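Local coordinates for GRAM domain-containing protein 1A (Mus musculus, PDB 6GQF) that transports cholesterol from the plasma membrane to the endoplasmic reticulum without vesicles, holding the sterol in its VASt (ASTER) domain, the part modelled here, at residues A[166-171]-A[185-190]; A[141-146]-A[170-175]; A[44-49]-A[153-158]; A[126-131]-A[147-152]. All coordinates share one frame; numbering follows the deposited sequence.

Contact 1. Residues A[166-171]-A[185-190]; sequences SEIRYR and NSWSGI. With HC3 (25-hydroxycholesterol), chain E.
CD1 of I168 lies 3.2 Å above the plane of the W187 indole, offset toward the rim and 3.3 Å from NE1 of W187. This CD1 is anti to CA (chi2 161°) and also reaches CB of S186 at 4.1 Å. The six-membered end of the indole abuts the strand backbone, S166 O lying at its edge and in its plane, 3.9 Å from W187 CH2, while S166 CB packs on CZ3. The second shell fixes the ring: NE1 of W187 is hydrogen-bonded to E183 OE1, and R40 makes a cation-pi contact with the W187 ring. An alanine in place of W187 would probably open a gap between strand and helix and leave the E183 carboxylate without its indole N-H. S186 OG is bonded to the I182 carbonyl within the helix and faces the sterol, 3.2 Å from C16 of 25-hydroxycholesterol; G189 CA lies 4.0 Å from C18. The axes of strand segment 166-170 and helix segment 185-190 approach to 10.2 Å at 149°; helix 176-202 thus lies over the antiparallel sheet with the sterol held between, the helix-grip arrangement of the StAR-related, Bet v 1-like fold.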
# COMPACT_ATOMS: atom_id res chain seq x y z
N SER A 166 -3.54 4.35 -6.83
CA SER A 166 -4.44 3.34 -6.28
C SER A 166 -5.74 3.30 -7.06
O SER A 166 -5.98 4.16 -7.91
CB SER A 166 -4.71 3.63 -4.80
OG SER A 166 -3.47 3.77 -4.12
N GLU A 167 -6.56 2.30 -6.78
CA GLU A 167 -7.89 2.23 -7.35
C GLU A 167 -8.76 1.27 -6.54
O GLU A 167 -8.25 0.36 -5.88
CB GLU A 167 -7.84 1.81 -8.83
CG GLU A 167 -7.53 0.34 -9.08
CD GLU A 167 -7.45 0.01 -10.56
OE1 GLU A 167 -7.58 0.94 -11.39
OE2 GLU A 167 -7.26 -1.18 -10.91
N ILE A 168 -10.06 1.50 -6.58
CA ILE A 168 -11.04 0.65 -5.92
C ILE A 168 -11.64 -0.32 -6.93
O ILE A 168 -12.02 0.09 -8.03
CB ILE A 168 -12.16 1.48 -5.25
CG1 ILE A 168 -11.57 2.35 -4.14
CG2 ILE A 168 -13.24 0.58 -4.67
CD1 ILE A 168 -12.45 3.50 -3.75
N ARG A 169 -11.72 -1.59 -6.55
CA ARG A 169 -12.23 -2.64 -7.42
C ARG A 169 -13.43 -3.35 -6.79
O ARG A 169 -13.32 -3.93 -5.72
CB ARG A 169 -11.12 -3.66 -7.72
CG ARG A 169 -10.00 -3.11 -8.58
CD ARG A 169 -8.98 -4.18 -8.91
NE ARG A 169 -7.91 -3.64 -9.75
CZ ARG A 169 -6.74 -4.23 -9.94
NH1 ARG A 169 -6.47 -5.40 -9.36
NH2 ARG A 169 -5.83 -3.65 -10.71
N TYR A 170 -14.56 -3.30 -7.49
CA TYR A 170 -15.81 -3.87 -7.01
C TYR A 170 -16.10 -5.25 -7.61
O TYR A 170 -16.22 -5.40 -8.82
CB TYR A 170 -16.96 -2.92 -7.33
CG TYR A 170 -16.86 -1.60 -6.60
CD1 TYR A 170 -17.39 -1.46 -5.33
CD2 TYR A 170 -16.22 -0.51 -7.17
CE1 TYR A 170 -17.30 -0.25 -4.65
CE2 TYR A 170 -16.13 0.69 -6.50
CZ TYR A 170 -16.67 0.82 -5.24
OH TYR A 170 -16.58 2.01 -4.57
N ARG A 171 -16.22 -6.26 -6.75
CA ARG A 171 -16.64 -7.59 -7.19
C ARG A 171 -18.10 -7.56 -7.62
O ARG A 171 -18.52 -8.29 -8.52
CB ARG A 171 -16.44 -8.62 -6.09
CG ARG A 171 -15.05 -8.65 -5.51
CD ARG A 171 -14.89 -9.83 -4.60
NE ARG A 171 -13.56 -9.91 -4.01
CZ ARG A 171 -13.20 -9.35 -2.86
NH1 ARG A 171 -14.08 -8.65 -2.15
NH2 ARG A 171 -11.96 -9.50 -2.42
N ASN A 185 -15.12 6.62 2.64
CA ASN A 185 -14.32 6.09 3.74
C ASN A 185 -13.00 5.47 3.29
O ASN A 185 -11.99 5.58 3.98
CB ASN A 185 -15.12 5.05 4.53
CG ASN A 185 -16.43 5.58 5.07
OD1 ASN A 185 -17.46 4.91 4.98
ND2 ASN A 185 -16.41 6.78 5.64
N SER A 186 -13.03 4.79 2.14
CA SER A 186 -11.83 4.16 1.60
C SER A 186 -10.77 5.19 1.22
O SER A 186 -9.62 5.08 1.66
CB SER A 186 -12.17 3.30 0.37
OG SER A 186 -12.97 2.18 0.72
N TRP A 187 -11.14 6.18 0.42
CA TRP A 187 -10.17 7.18 -0.03
C TRP A 187 -9.64 8.04 1.12
O TRP A 187 -8.52 8.54 1.05
CB TRP A 187 -10.78 8.09 -1.10
CG TRP A 187 -10.86 7.45 -2.45
CD1 TRP A 187 -11.97 7.27 -3.21
CD2 TRP A 187 -9.77 6.91 -3.20
NE1 TRP A 187 -11.65 6.65 -4.39
CE2 TRP A 187 -10.30 6.41 -4.41
CE3 TRP A 187 -8.39 6.79 -2.97
CZ2 TRP A 187 -9.51 5.81 -5.38
CZ3 TRP A 187 -7.61 6.19 -3.93
CH2 TRP A 187 -8.17 5.70 -5.12
N SER A 188 -10.44 8.21 2.17
CA SER A 188 -9.98 8.97 3.32
C SER A 188 -8.91 8.19 4.08
O SER A 188 -7.91 8.76 4.52
CB SER A 188 -11.15 9.30 4.24
OG SER A 188 -11.76 8.12 4.71
N GLY A 189 -9.12 6.88 4.22
CA GLY A 189 -8.16 6.01 4.88
C GLY A 189 -6.94 5.71 4.02
O GLY A 189 -5.86 5.41 4.54
N ILE A 190 -7.11 5.77 2.70
CA ILE A 190 -6.01 5.53 1.77
C ILE A 190 -5.09 6.74 1.70
O ILE A 190 -3.86 6.60 1.73
CB ILE A 190 -6.54 5.18 0.35
CG1 ILE A 190 -7.09 3.75 0.33
CG2 ILE A 190 -5.42 5.30 -0.71
CD1 ILE A 190 -7.90 3.41 -0.91
C18 HC3 E . -9.08 2.18 4.39
C13 HC3 E . -9.20 0.65 4.42
C12 HC3 E . -8.42 0.24 5.54
C11 HC3 E . -6.82 0.50 5.36
C9 HC3 E . -6.27 -0.09 4.06
C10 HC3 E . -4.67 0.16 3.88
C19 HC3 E . -4.38 1.59 4.26
C1 HC3 E . -3.90 -0.74 4.84
C2 HC3 E . -2.41 -0.61 4.67
C3 HC3 E . -1.96 -0.87 3.27
O1 HC3 E . -0.56 -0.61 3.15
C4 HC3 E . -2.70 0.01 2.27
C5 HC3 E . -4.21 -0.07 2.49
C6 HC3 E . -5.24 0.23 1.24
C7 HC3 E . -6.66 -0.15 1.45
C8 HC3 E . -7.10 0.42 2.89
C14 HC3 E . -8.56 0.11 3.11
C15 HC3 E . -9.62 0.45 1.94
C16 HC3 E . -11.12 0.48 2.78
C17 HC3 E . -10.81 0.27 4.28
C20 HC3 E . -11.64 1.00 5.22
C21 HC3 E . -11.76 0.13 6.50
C22 HC3 E . -13.05 1.46 4.73
C23 HC3 E . -14.23 0.78 5.38
C24 HC3 E . -15.43 1.18 4.54
C25 HC3 E . -16.70 0.96 5.32
C26 HC3 E . -17.85 1.24 4.38
C27 HC3 E . -16.77 -0.48 5.80
O2 HC3 E . -16.75 1.85 6.41

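Contact 2. Residues A[141-146]-A[170-175]; sequences QDYFYT and YRKQPW. With HC3 (25-hydroxycholesterol), chain E.
K172 lies over one face of the Y143 ring, its CE 3.5 Å from the ring centroid and only 2° off the normal. CG of K172 sits between the backbone N and the carbonyl carbon (chi1 50°), and beyond it the chain is extended, crossing the ring and bringing NZ into cation-pi range at 4.2 Å from the same centroid. P174 approaches Y143 obliquely, CB 3.5 Å from CD2, so K172 and P174 both pack on the Y143 ring.

R171 reaches the backbone of 141-142. Its NH1 donates to D142 O at 3.2 Å; the oxygen lies in the guanidinium plane, but the donor stands well above the carbonyl plane, and a second bond from NH1 to Q141 O is weak. CD1 of Y145 lies 3.6 Å above one face of the R171 guanidinium, toward its rim; the two side chains cross at about a right angle, with their planes 28° apart. Between these groups, R171 N bonds to Y143 O at 2.8 Å.

F144 and Y170 form an antiparallel non-hydrogen-bonded pair, F144 CB packing 3.8 Å from Y170 CD1. The F144 ring then meets 25-hydroxycholesterol edge-on at C16. The contact thus joins the start of strand 144-156 to the end of strand 159-170 and the loop that follows it, with I182 of helix 176-202 touching both F144 and Y170 and strand 127-136 flanking Y145 and T146.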
# COMPACT_ATOMS: atom_id res chain seq x y z
N GLN A 141 -17.41 -6.00 2.98
CA GLN A 141 -16.09 -6.51 2.58
C GLN A 141 -16.16 -7.35 1.31
O GLN A 141 -15.21 -7.39 0.53
CB GLN A 141 -15.47 -7.33 3.71
CG GLN A 141 -16.34 -8.49 4.19
CD GLN A 141 -15.67 -9.30 5.28
OE1 GLN A 141 -14.53 -9.73 5.13
NE2 GLN A 141 -16.37 -9.51 6.38
N ASP A 142 -17.28 -8.04 1.10
CA ASP A 142 -17.46 -8.85 -0.09
C ASP A 142 -17.58 -8.00 -1.34
O ASP A 142 -17.25 -8.44 -2.44
CB ASP A 142 -18.70 -9.73 0.03
CG ASP A 142 -18.45 -10.99 0.84
OD1 ASP A 142 -17.27 -11.32 1.11
OD2 ASP A 142 -19.44 -11.66 1.18
N TYR A 143 -18.08 -6.78 -1.17
CA TYR A 143 -18.37 -5.92 -2.31
C TYR A 143 -17.12 -5.47 -3.07
O TYR A 143 -17.15 -5.36 -4.29
CB TYR A 143 -19.15 -4.69 -1.85
CG TYR A 143 -20.63 -4.94 -1.67
CD1 TYR A 143 -21.12 -5.51 -0.51
CD2 TYR A 143 -21.54 -4.61 -2.67
CE1 TYR A 143 -22.46 -5.74 -0.34
CE2 TYR A 143 -22.89 -4.84 -2.51
CZ TYR A 143 -23.34 -5.40 -1.34
OH TYR A 143 -24.69 -5.64 -1.17
N PHE A 144 -16.03 -5.21 -2.35
CA PHE A 144 -14.88 -4.53 -2.93
C PHE A 144 -13.56 -4.94 -2.31
O PHE A 144 -13.51 -5.54 -1.24
CB PHE A 144 -15.04 -3.01 -2.80
CG PHE A 144 -14.74 -2.49 -1.41
CD1 PHE A 144 -15.64 -2.68 -0.37
CD2 PHE A 144 -13.56 -1.81 -1.15
CE1 PHE A 144 -15.37 -2.20 0.90
CE2 PHE A 144 -13.28 -1.33 0.12
CZ PHE A 144 -14.19 -1.53 1.15
N TYR A 145 -12.48 -4.62 -3.02
CA TYR A 145 -11.13 -4.67 -2.49
C TYR A 145 -10.36 -3.57 -3.23
O TYR A 145 -10.93 -2.93 -4.12
CB TYR A 145 -10.50 -6.06 -2.67
CG TYR A 145 -10.16 -6.45 -4.10
CD1 TYR A 145 -11.13 -6.90 -4.97
CD2 TYR A 145 -8.85 -6.37 -4.56
CE1 TYR A 145 -10.82 -7.26 -6.27
CE2 TYR A 145 -8.52 -6.73 -5.85
CZ TYR A 145 -9.51 -7.17 -6.70
OH TYR A 145 -9.18 -7.52 -7.99
N THR A 146 -9.11 -3.32 -2.87
CA THR A 146 -8.35 -2.21 -3.45
C THR A 146 -7.00 -2.66 -4.01
O THR A 146 -6.41 -3.63 -3.53
CB THR A 146 -8.11 -1.07 -2.41
OG1 THR A 146 -7.26 -1.53 -1.35
CG2 THR A 146 -9.44 -0.59 -1.84
N TYR A 170 -14.56 -3.30 -7.49
CA TYR A 170 -15.81 -3.87 -7.01
C TYR A 170 -16.10 -5.25 -7.61
O TYR A 170 -16.22 -5.40 -8.82
CB TYR A 170 -16.96 -2.92 -7.33
CG TYR A 170 -16.86 -1.60 -6.60
CD1 TYR A 170 -17.39 -1.46 -5.33
CD2 TYR A 170 -16.22 -0.51 -7.17
CE1 TYR A 170 -17.30 -0.25 -4.65
CE2 TYR A 170 -16.13 0.69 -6.50
CZ TYR A 170 -16.67 0.82 -5.24
OH TYR A 170 -16.58 2.01 -4.57
N ARG A 171 -16.22 -6.26 -6.75
CA ARG A 171 -16.64 -7.59 -7.19
C ARG A 171 -18.10 -7.56 -7.62
O ARG A 171 -18.52 -8.29 -8.52
CB ARG A 171 -16.44 -8.62 -6.09
CG ARG A 171 -15.05 -8.65 -5.51
CD ARG A 171 -14.89 -9.83 -4.60
NE ARG A 171 -13.56 -9.91 -4.01
CZ ARG A 171 -13.20 -9.35 -2.86
NH1 ARG A 171 -14.08 -8.65 -2.15
NH2 ARG A 171 -11.96 -9.50 -2.42
N LYS A 172 -18.89 -6.72 -6.96
CA LYS A 172 -20.28 -6.49 -7.32
C LYS A 172 -20.65 -5.04 -7.03
O LYS A 172 -20.02 -4.39 -6.19
CB LYS A 172 -21.21 -7.44 -6.55
CG LYS A 172 -20.97 -7.47 -5.05
CD LYS A 172 -21.98 -8.38 -4.35
CE LYS A 172 -21.74 -8.42 -2.85
NZ LYS A 172 -22.79 -9.21 -2.16
N GLN A 173 -21.65 -4.52 -7.74
CA GLN A 173 -22.00 -3.11 -7.65
C GLN A 173 -23.06 -2.85 -6.58
O GLN A 173 -24.20 -3.29 -6.71
CB GLN A 173 -22.50 -2.60 -9.00
CG GLN A 173 -21.41 -2.45 -10.04
CD GLN A 173 -20.44 -1.32 -9.72
OE1 GLN A 173 -20.82 -0.32 -9.12
NE2 GLN A 173 -19.19 -1.49 -10.14
N PRO A 174 -22.68 -2.12 -5.51
CA PRO A 174 -23.68 -1.74 -4.51
C PRO A 174 -24.49 -0.55 -4.98
O PRO A 174 -23.97 0.23 -5.79
CB PRO A 174 -22.84 -1.40 -3.28
CG PRO A 174 -21.55 -0.92 -3.83
CD PRO A 174 -21.34 -1.63 -5.15
N TRP A 175 -25.71 -0.38 -4.49
CA TRP A 175 -26.52 0.74 -4.93
C TRP A 175 -25.90 2.06 -4.46
O TRP A 175 -24.88 2.06 -3.76
CB TRP A 175 -27.98 0.59 -4.46
CG TRP A 175 -28.23 0.47 -2.98
CD1 TRP A 175 -27.78 -0.51 -2.14
CD2 TRP A 175 -29.05 1.34 -2.18
NE1 TRP A 175 -28.25 -0.29 -0.86
CE2 TRP A 175 -29.03 0.84 -0.86
CE3 TRP A 175 -29.79 2.49 -2.45
CZ2 TRP A 175 -29.71 1.45 0.18
CZ3 TRP A 175 -30.47 3.11 -1.41
CH2 TRP A 175 -30.42 2.58 -0.11
C18 HC3 E . -9.08 2.18 4.39
C13 HC3 E . -9.20 0.65 4.42
C12 HC3 E . -8.42 0.24 5.54
C11 HC3 E . -6.82 0.50 5.36
C9 HC3 E . -6.27 -0.09 4.06
C10 HC3 E . -4.67 0.16 3.88
C19 HC3 E . -4.38 1.59 4.26
C1 HC3 E . -3.90 -0.74 4.84
C2 HC3 E . -2.41 -0.61 4.67
C3 HC3 E . -1.96 -0.87 3.27
O1 HC3 E . -0.56 -0.61 3.15
C4 HC3 E . -2.70 0.01 2.27
C5 HC3 E . -4.21 -0.07 2.49
C6 HC3 E . -5.24 0.23 1.24
C7 HC3 E . -6.66 -0.15 1.45
C8 HC3 E . -7.10 0.42 2.89
C14 HC3 E . -8.56 0.11 3.11
C15 HC3 E . -9.62 0.45 1.94
C16 HC3 E . -11.12 0.48 2.78
C17 HC3 E . -10.81 0.27 4.28
C20 HC3 E . -11.64 1.00 5.22
C21 HC3 E . -11.76 0.13 6.50
C22 HC3 E . -13.05 1.46 4.73
C23 HC3 E . -14.23 0.78 5.38
C24 HC3 E . -15.43 1.18 4.54
C25 HC3 E . -16.70 0.96 5.32
C26 HC3 E . -17.85 1.24 4.38
C27 HC3 E . -16.77 -0.48 5.80
O2 HC3 E . -16.75 1.85 6.41

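Contact 3. Residues A[44-49]-A[153-158]; sequences NSVFHM and LGLARN
L155 reaches V46 through one methyl on each side, CD1 of L155 lying 3.5 Å from CG1 of V46. The CB of L155 points toward segment 44-49, and CD1 extends the chain, anti to CA (chi2 178°). On the partner, CG1 of V46 stands anti to the backbone N (chi1 177°), and the two side chains cross at about a right angle. The CA atoms of V46 and L155 are 8.8 Å apart, so the two methyl groups meet across the intervening strand, and the backbones are not neighbours.

Beyond L155 the chain turns, and at N158 the backbones draw together: the CA atoms of N158 and M49 are 4.8 Å apart. Here N158 O lies 3.8 Å from CB of H48, at the edge of the imidazole and near its plane, while CB of N158 sits 4.0 Å from O of H48. The carbonyl oxygens of H48 and N158 lie near each other without bonding.

The strand in the middle is 159-170, whose backbone bonds to F47 on one side, through A160, and to L153 on the other, through R161; K159 and R161 also touch V46. Strands 40-47, 159-170 and 144-156 are consecutive in the antiparallel sheet, and N158 belongs to the short turn of the beta hairpin formed by the last two, at the end of the VASt domain's Bet v 1-like sheet.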
# COMPACT_ATOMS: atom_id res chain seq x y z
N ASN A 44 3.81 11.30 -5.22
CA ASN A 44 4.70 11.60 -6.33
C ASN A 44 5.83 12.49 -5.83
O ASN A 44 5.84 13.70 -6.07
CB ASN A 44 3.93 12.26 -7.48
CG ASN A 44 4.78 12.43 -8.72
OD1 ASN A 44 5.75 11.71 -8.93
ND2 ASN A 44 4.40 13.38 -9.57
N SER A 45 6.77 11.89 -5.11
CA SER A 45 7.85 12.61 -4.47
C SER A 45 9.21 12.17 -4.97
O SER A 45 9.38 11.05 -5.46
CB SER A 45 7.76 12.42 -2.95
OG SER A 45 6.48 12.80 -2.48
N VAL A 46 10.19 13.06 -4.86
CA VAL A 46 11.58 12.72 -5.16
C VAL A 46 12.38 12.77 -3.87
O VAL A 46 12.34 13.75 -3.14
CB VAL A 46 12.19 13.68 -6.21
CG1 VAL A 46 13.65 13.33 -6.44
CG2 VAL A 46 11.42 13.61 -7.52
N PHE A 47 13.09 11.68 -3.60
CA PHE A 47 13.89 11.56 -2.39
C PHE A 47 15.37 11.47 -2.74
O PHE A 47 15.74 10.96 -3.79
CB PHE A 47 13.47 10.33 -1.60
CG PHE A 47 12.07 10.41 -1.07
CD1 PHE A 47 11.81 11.02 0.14
CD2 PHE A 47 11.01 9.88 -1.79
CE1 PHE A 47 10.52 11.11 0.63
CE2 PHE A 47 9.72 9.96 -1.31
CZ PHE A 47 9.48 10.58 -0.10
N HIS A 48 16.20 11.97 -1.83
CA HIS A 48 17.65 11.89 -1.99
C HIS A 48 18.17 10.60 -1.36
O HIS A 48 19.21 10.59 -0.70
CB HIS A 48 18.32 13.11 -1.37
CG HIS A 48 18.21 14.35 -2.21
ND1 HIS A 48 17.82 15.57 -1.69
CD2 HIS A 48 18.44 14.56 -3.52
CE1 HIS A 48 17.81 16.47 -2.66
NE2 HIS A 48 18.19 15.88 -3.78
N MET A 49 17.42 9.52 -1.57
CA MET A 49 17.85 8.18 -1.19
C MET A 49 17.93 7.34 -2.45
O MET A 49 17.16 7.55 -3.38
CB MET A 49 16.87 7.57 -0.18
CG MET A 49 16.84 8.30 1.16
SD MET A 49 15.54 7.75 2.27
CE MET A 49 14.10 8.42 1.45
N LEU A 153 11.83 4.73 -9.39
CA LEU A 153 12.76 5.00 -10.49
C LEU A 153 13.97 5.77 -9.98
O LEU A 153 13.83 6.85 -9.41
CB LEU A 153 12.07 5.79 -11.60
CG LEU A 153 12.95 6.13 -12.81
CD1 LEU A 153 13.36 4.86 -13.56
CD2 LEU A 153 12.25 7.10 -13.76
N GLY A 154 15.15 5.19 -10.17
CA GLY A 154 16.39 5.84 -9.81
C GLY A 154 16.64 7.08 -10.64
O GLY A 154 16.29 7.13 -11.82
N LEU A 155 17.26 8.09 -10.01
CA LEU A 155 17.56 9.35 -10.68
C LEU A 155 19.06 9.66 -10.66
O LEU A 155 19.62 10.13 -11.64
CB LEU A 155 16.78 10.50 -10.02
CG LEU A 155 15.25 10.46 -10.12
CD1 LEU A 155 14.66 11.65 -9.38
CD2 LEU A 155 14.78 10.46 -11.57
N ALA A 156 19.69 9.39 -9.52
CA ALA A 156 21.13 9.57 -9.38
C ALA A 156 21.69 8.57 -8.37
O ALA A 156 20.97 7.70 -7.88
CB ALA A 156 21.46 10.99 -8.96
N ARG A 157 22.98 8.72 -8.07
CA ARG A 157 23.67 7.86 -7.11
C ARG A 157 22.85 7.69 -5.82
O ARG A 157 22.58 6.57 -5.39
CB ARG A 157 25.06 8.43 -6.82
CG ARG A 157 25.85 7.73 -5.72
CD ARG A 157 26.13 6.28 -6.05
NE ARG A 157 26.96 5.65 -5.03
CZ ARG A 157 26.49 5.12 -3.90
NH1 ARG A 157 25.19 5.13 -3.63
NH2 ARG A 157 27.34 4.58 -3.03
N ASN A 158 22.46 8.82 -5.24
CA ASN A 158 21.61 8.84 -4.05
C ASN A 158 20.38 9.71 -4.28
O ASN A 158 20.19 10.73 -3.62
CB ASN A 158 22.38 9.34 -2.83
CG ASN A 158 23.26 8.26 -2.21
OD1 ASN A 158 24.37 8.01 -2.67
ND2 ASN A 158 22.76 7.64 -1.15

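Contact 4. Residues A[126-131]-A[147-152]; sequences GCVVDS and AHRYCI. With HC3 (25-hydroxycholesterol), chain E.
Strands 127-131 and 147-152 run antiparallel at 169°, axes 4.8 Å apart, with C127-I152, V129-Y150 and S131-H148 as hydrogen-bonded pairs and V128-C151 and D130-R149 as non-hydrogen-bonded pairs between them. They are the two arms of a beta hairpin within the Bet v 1-like sheet, and each hydrogen-bonded pair is closed by two N-H to O bonds.

On the face carrying V128, D130, R149 and C151, the acidic and basic side chains lie side by side and point the same way. The R149 chain bends at chi3 (-59°), which sets NE. NH1 of R149 lies 2.7 Å from D130 OD1. Their flat groups are 75° apart, with OD1 over the guanidinium face, which makes the salt bridge one of charge and not of a directed N-H. R149 CG also packs 3.9 Å from CG1 of V128. An alanine here would probably leave the D130 carboxylate without this counter-charge and strip V128 CG1 of its aliphatic neighbour.

The opposite face mixes apolar C127, V129 and I152 with Y150, S131 and H148. V129 CG1 lies 4.1 Å from Y150 CB, and C127 SG is 4.1 Å from I152 CB; F59 meets the Y150 ring edge-to-face, and helix 51-58 touches C127 and I152. At the sterol end of this face, H148 is held at both ring nitrogens, ND1 by S166 OG and NE2 by T146 OG1, and NE2 stands 3.2 Å from C6 of 25-hydroxycholesterol.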
# COMPACT_ATOMS: atom_id res chain seq x y z
N GLY A 126 15.45 0.85 -10.90
CA GLY A 126 14.63 0.69 -9.71
C GLY A 126 13.72 -0.52 -9.78
O GLY A 126 14.16 -1.61 -10.15
N CYS A 127 12.45 -0.34 -9.43
CA CYS A 127 11.49 -1.44 -9.42
C CYS A 127 10.04 -0.96 -9.43
O CYS A 127 9.76 0.23 -9.28
CB CYS A 127 11.72 -2.32 -8.20
SG CYS A 127 11.11 -1.59 -6.66
N VAL A 128 9.12 -1.90 -9.61
CA VAL A 128 7.68 -1.65 -9.46
C VAL A 128 7.07 -2.81 -8.69
O VAL A 128 7.50 -3.95 -8.85
CB VAL A 128 6.98 -1.50 -10.83
CG1 VAL A 128 5.46 -1.39 -10.68
CG2 VAL A 128 7.52 -0.28 -11.57
N VAL A 129 6.08 -2.52 -7.85
CA VAL A 129 5.39 -3.58 -7.14
C VAL A 129 3.89 -3.32 -7.10
O VAL A 129 3.45 -2.21 -6.79
CB VAL A 129 5.96 -3.79 -5.69
CG1 VAL A 129 6.95 -2.71 -5.34
CG2 VAL A 129 4.85 -3.88 -4.64
N ASP A 130 3.13 -4.35 -7.46
CA ASP A 130 1.68 -4.32 -7.40
C ASP A 130 1.20 -4.90 -6.08
O ASP A 130 1.71 -5.91 -5.61
CB ASP A 130 1.07 -5.12 -8.55
CG ASP A 130 1.09 -4.36 -9.86
OD1 ASP A 130 0.87 -3.14 -9.86
OD2 ASP A 130 1.32 -5.01 -10.91
N SER A 131 0.19 -4.26 -5.49
CA SER A 131 -0.31 -4.66 -4.18
C SER A 131 -1.81 -4.89 -4.22
O SER A 131 -2.56 -4.03 -4.68
CB SER A 131 0.05 -3.59 -3.14
OG SER A 131 -0.29 -4.02 -1.84
N ALA A 147 -6.54 -1.94 -5.03
CA ALA A 147 -5.25 -2.19 -5.67
C ALA A 147 -4.37 -0.94 -5.62
O ALA A 147 -4.87 0.18 -5.68
CB ALA A 147 -5.45 -2.64 -7.10
N HIS A 148 -3.07 -1.16 -5.50
CA HIS A 148 -2.09 -0.09 -5.39
C HIS A 148 -0.80 -0.44 -6.15
O HIS A 148 -0.36 -1.59 -6.13
CB HIS A 148 -1.78 0.19 -3.92
CG HIS A 148 -3.00 0.32 -3.07
ND1 HIS A 148 -3.51 1.53 -2.67
CD2 HIS A 148 -3.84 -0.62 -2.58
CE1 HIS A 148 -4.60 1.34 -1.96
NE2 HIS A 148 -4.83 0.04 -1.89
N ARG A 149 -0.22 0.55 -6.80
CA ARG A 149 1.01 0.36 -7.58
C ARG A 149 2.10 1.32 -7.09
O ARG A 149 1.91 2.53 -7.10
CB ARG A 149 0.74 0.58 -9.07
CG ARG A 149 1.86 0.07 -9.98
CD ARG A 149 1.67 0.47 -11.44
NE ARG A 149 0.42 -0.02 -12.02
CZ ARG A 149 0.22 -1.26 -12.45
NH1 ARG A 149 1.17 -2.17 -12.37
NH2 ARG A 149 -0.96 -1.59 -12.97
N TYR A 150 3.23 0.75 -6.67
CA TYR A 150 4.40 1.54 -6.31
C TYR A 150 5.38 1.54 -7.48
O TYR A 150 5.71 0.48 -8.01
CB TYR A 150 5.11 0.96 -5.08
CG TYR A 150 4.29 0.86 -3.81
CD1 TYR A 150 3.31 -0.11 -3.66
CD2 TYR A 150 4.55 1.71 -2.74
CE1 TYR A 150 2.58 -0.21 -2.49
CE2 TYR A 150 3.83 1.61 -1.57
CZ TYR A 150 2.85 0.65 -1.45
OH TYR A 150 2.13 0.55 -0.28
N CYS A 151 5.85 2.73 -7.87
CA CYS A 151 6.91 2.85 -8.87
C CYS A 151 8.15 3.52 -8.25
O CYS A 151 8.07 4.65 -7.78
CB CYS A 151 6.43 3.67 -10.08
SG CYS A 151 4.99 3.01 -10.94
N ILE A 152 9.27 2.80 -8.25
CA ILE A 152 10.56 3.37 -7.84
C ILE A 152 11.48 3.49 -9.04
O ILE A 152 11.86 2.48 -9.65
CB ILE A 152 11.24 2.52 -6.74
CG1 ILE A 152 10.45 2.63 -5.43
CG2 ILE A 152 12.69 2.98 -6.52
CD1 ILE A 152 11.04 1.86 -4.25
C18 HC3 E . -9.08 2.18 4.39
C13 HC3 E . -9.20 0.65 4.42
C12 HC3 E . -8.42 0.24 5.54
C11 HC3 E . -6.82 0.50 5.36
C9 HC3 E . -6.27 -0.09 4.06
C10 HC3 E . -4.67 0.16 3.88
C19 HC3 E . -4.38 1.59 4.26
C1 HC3 E . -3.90 -0.74 4.84
C2 HC3 E . -2.41 -0.61 4.67
C3 HC3 E . -1.96 -0.87 3.27
O1 HC3 E . -0.56 -0.61 3.15
C4 HC3 E . -2.70 0.01 2.27
C5 HC3 E . -4.21 -0.07 2.49
C6 HC3 E . -5.24 0.23 1.24
C7 HC3 E . -6.66 -0.15 1.45
C8 HC3 E . -7.10 0.42 2.89
C14 HC3 E . -8.56 0.11 3.11
C15 HC3 E . -9.62 0.45 1.94
C16 HC3 E . -11.12 0.48 2.78
C17 HC3 E . -10.81 0.27 4.28
C20 HC3 E . -11.64 1.00 5.22
C21 HC3 E . -11.76 0.13 6.50
C22 HC3 E . -13.05 1.46 4.73
C23 HC3 E . -14.23 0.78 5.38
C24 HC3 E . -15.43 1.18 4.54
C25 HC3 E . -16.70 0.96 5.32
C26 HC3 E . -17.85 1.24 4.38
C27 HC3 E . -16.77 -0.48 5.80
O2 HC3 E . -16.75 1.85 6.41

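Overall arrangement
All four contacts reach one antiparallel sheet of the VASt domain. The consecutive segments 141-146, 147-152 and 153-158, which together contain strand 144-156, belong to contacts 2, 4 and 3 respectively, so the centres of contacts 2 and 3 lie about 36 Å apart, on opposite sides of the chain's centre. Contact 4 is nested inside the loop closed by contact 3, about 15 Å away between centres. Contact 1 comes later, sharing Y170 and R171 with contact 2, about 10 Å away between centres, and adding helix 176-202. Contacts 1, 2 and 4 all touch the sterol, which lies between helix and sheet; contact 3 marks the far sheet end.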